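PDB 3WX6: Hcp protein from Burkholderia pseudomallei K96243, which forms hexameric rings that probably stack into the tube of the type VI secretion system. Local coordinates for residues A[57-62]-A[144-149]. Numbering follows the deposited sequence.
Sequences GTITLT and IKFTYS
Y148 lays its ring across the backbone of G57, whose CA sits 3.8 Å from the centroid of the Y148 ring and 24° off its normal, a CH-pi contact over the face. CG of Y148 takes the crowded position between backbone N and carbonyl carbon (chi1 55°), which folds the ring across the neighbouring strand. With no side chain on G57, CZ of Y148 comes to 3.5 Å from CA of G57. The edge of the ring meets I59, and the hydroxyl bonds to N37, so the Y148 side chain reaches across strand 56-63 to strand 36-40.

On the same sheet face, F146 has CG anti to its carbonyl carbon and meets L61 at about a right angle, CD1 of L61 lying 3.4 Å from CD1 of F146. CB of F146 touches CG2 of I59, and F85 of strand 82-87, in the other sheet, packs against all three.

The opposite face, bearing T58, T60, K145 and T147, is more polar. CG of K145, anti to its backbone N, passes 3.5 Å from CG2 of T58, while OG1 of T147 bonds to T116.

Between the faces runs an antiparallel ladder. The bond from F146 N to I59 O (2.8 Å) is nearly straight, 169° at the hydrogen, and lies in the carbonyl plane of I59; I59 N sits above that of F146. A water bridges G57 N and Y148 O. The chemistry implies a two-faced pair of central strands in the Hcp barrel, backbone polarity being met at alternate residues by the ladder and at the others by strands 36-40 and 114-120, with aromatic and aliphatic groups turned into the core.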
loop_
_atom_site.group_PDB
_atom_site.type_symbol
_atom_site.label_atom_id
_atom_site.label_comp_id
_atom_site.label_asym_id
_atom_site.label_seq_id
_atom_site.Cartn_x
_atom_site.Cartn_y
_atom_site.Cartn_z
ATOM N N GLY A 57 13.015 -6.645 -24.233
ATOM C CA GLY A 57 13.217 -5.226 -24.051
ATOM C C GLY A 57 11.890 -4.511 -24.152
ATOM O O GLY A 57 11.153 -4.680 -25.123
ATOM N N THR A 58 11.588 -3.714 -23.137
ATOM C CA THR A 58 10.343 -2.970 -23.093
ATOM C C THR A 58 10.579 -1.556 -22.583
ATOM O O THR A 58 11.184 -1.370 -21.527
ATOM C CB THR A 58 9.324 -3.676 -22.174
ATOM O OG1 THR A 58 8.783 -4.827 -22.838
ATOM C CG2 THR A 58 8.198 -2.737 -21.796
ATOM N N ILE A 59 10.110 -0.559 -23.326
ATOM C CA ILE A 59 10.122 0.805 -22.812
ATOM C C ILE A 59 8.690 1.325 -22.704
ATOM O O ILE A 59 7.901 1.223 -23.644
ATOM C CB ILE A 59 11.004 1.751 -23.689
ATOM C CG1 ILE A 59 11.162 3.120 -23.023
ATOM C CG2 ILE A 59 10.474 1.871 -25.119
ATOM C CD1 ILE A 59 12.200 3.990 -23.690
ATOM N N THR A 60 8.342 1.840 -21.531
ATOM C CA THR A 60 6.996 2.344 -21.299
ATOM C C THR A 60 6.987 3.859 -21.221
ATOM O O THR A 60 7.617 4.438 -20.345
ATOM C CB THR A 60 6.390 1.771 -19.996
ATOM O OG1 THR A 60 6.185 0.358 -20.134
ATOM C CG2 THR A 60 5.059 2.436 -19.695
ATOM N N LEU A 61 6.253 4.497 -22.128
ATOM C CA LEU A 61 6.199 5.952 -22.169
ATOM C C LEU A 61 4.874 6.457 -21.626
ATOM O O LEU A 61 3.812 6.009 -22.061
ATOM C CB LEU A 61 6.398 6.479 -23.600
ATOM C CG LEU A 61 7.726 6.386 -24.369
ATOM C CD1 LEU A 61 8.199 4.972 -24.572
ATOM C CD2 LEU A 61 7.609 7.101 -25.709
ATOM N N THR A 62 4.928 7.388 -20.678
ATOM C CA THR A 62 3.704 8.054 -20.247
ATOM C C THR A 62 3.713 9.473 -20.789
ATOM O O THR A 62 4.755 10.124 -20.846
ATOM C CB THR A 62 3.513 8.053 -18.698
ATOM O OG1 THR A 62 2.217 8.574 -18.372
ATOM C CG2 THR A 62 4.568 8.877 -17.998
ATOM N N ILE A 144 1.961 4.186 -23.015
ATOM C CA ILE A 144 2.247 3.343 -24.166
ATOM C C ILE A 144 3.489 2.494 -23.918
ATOM O O ILE A 144 4.587 3.010 -23.691
ATOM C CB ILE A 144 2.451 4.176 -25.450
ATOM C CG1 ILE A 144 1.379 5.261 -25.571
ATOM C CG2 ILE A 144 2.418 3.283 -26.674
ATOM C CD1 ILE A 144 1.831 6.621 -25.107
ATOM N N LYS A 145 3.308 1.182 -23.984
ATOM C CA LYS A 145 4.383 0.247 -23.700
ATOM C C LYS A 145 4.875 -0.363 -25.014
ATOM O O LYS A 145 4.129 -1.040 -25.717
ATOM C CB LYS A 145 3.878 -0.811 -22.708
ATOM C CG LYS A 145 4.795 -1.982 -22.419
ATOM C CD LYS A 145 4.372 -2.660 -21.106
ATOM C CE LYS A 145 4.843 -4.104 -21.015
ATOM N NZ LYS A 145 5.405 -4.417 -19.672
ATOM N N PHE A 146 6.132 -0.093 -25.350
ATOM C CA PHE A 146 6.733 -0.599 -26.584
ATOM C C PHE A 146 7.629 -1.810 -26.334
ATOM O O PHE A 146 8.225 -1.947 -25.269
ATOM C CB PHE A 146 7.544 0.502 -27.277
ATOM C CG PHE A 146 6.753 1.754 -27.589
ATOM C CD1 PHE A 146 6.571 2.741 -26.623
ATOM C CD2 PHE A 146 6.237 1.967 -28.859
ATOM C CE1 PHE A 146 5.864 3.897 -26.914
ATOM C CE2 PHE A 146 5.523 3.122 -29.155
ATOM C CZ PHE A 146 5.343 4.091 -28.182
ATOM N N THR A 147 7.685 -2.712 -27.305
ATOM C CA THR A 147 8.625 -3.824 -27.260
ATOM C C THR A 147 9.630 -3.655 -28.395
ATOM O O THR A 147 9.258 -3.260 -29.498
ATOM C CB THR A 147 7.899 -5.189 -27.369
ATOM O OG1 THR A 147 7.073 -5.387 -26.213
ATOM C CG2 THR A 147 8.885 -6.335 -27.470
ATOM N N TYR A 148 10.901 -3.939 -28.122
ATOM C CA TYR A 148 11.949 -3.730 -29.120
ATOM C C TYR A 148 12.952 -4.879 -29.173
ATOM O O TYR A 148 12.972 -5.739 -28.292
ATOM C CB TYR A 148 12.686 -2.409 -28.847
ATOM C CG TYR A 148 13.261 -2.265 -27.446
ATOM C CD1 TYR A 148 14.482 -2.836 -27.107
ATOM C CD2 TYR A 148 12.583 -1.551 -26.469
ATOM C CE1 TYR A 148 15.004 -2.703 -25.843
ATOM C CE2 TYR A 148 13.098 -1.413 -25.202
ATOM C CZ TYR A 148 14.307 -1.991 -24.896
ATOM O OH TYR A 148 14.833 -1.863 -23.633
ATOM N N SER A 149 13.769 -4.888 -30.222
ATOM C CA SER A 149 14.863 -5.842 -30.355
ATOM C C SER A 149 16.192 -5.129 -30.183
ATOM O O SER A 149 16.758 -5.116 -29.094
ATOM C CB SER A 149 14.811 -6.556 -31.708
ATOM O OG SER A 149 13.856 -7.605 -31.688
HETATM O O HOH W 1 13.585 -7.958 -26.700
#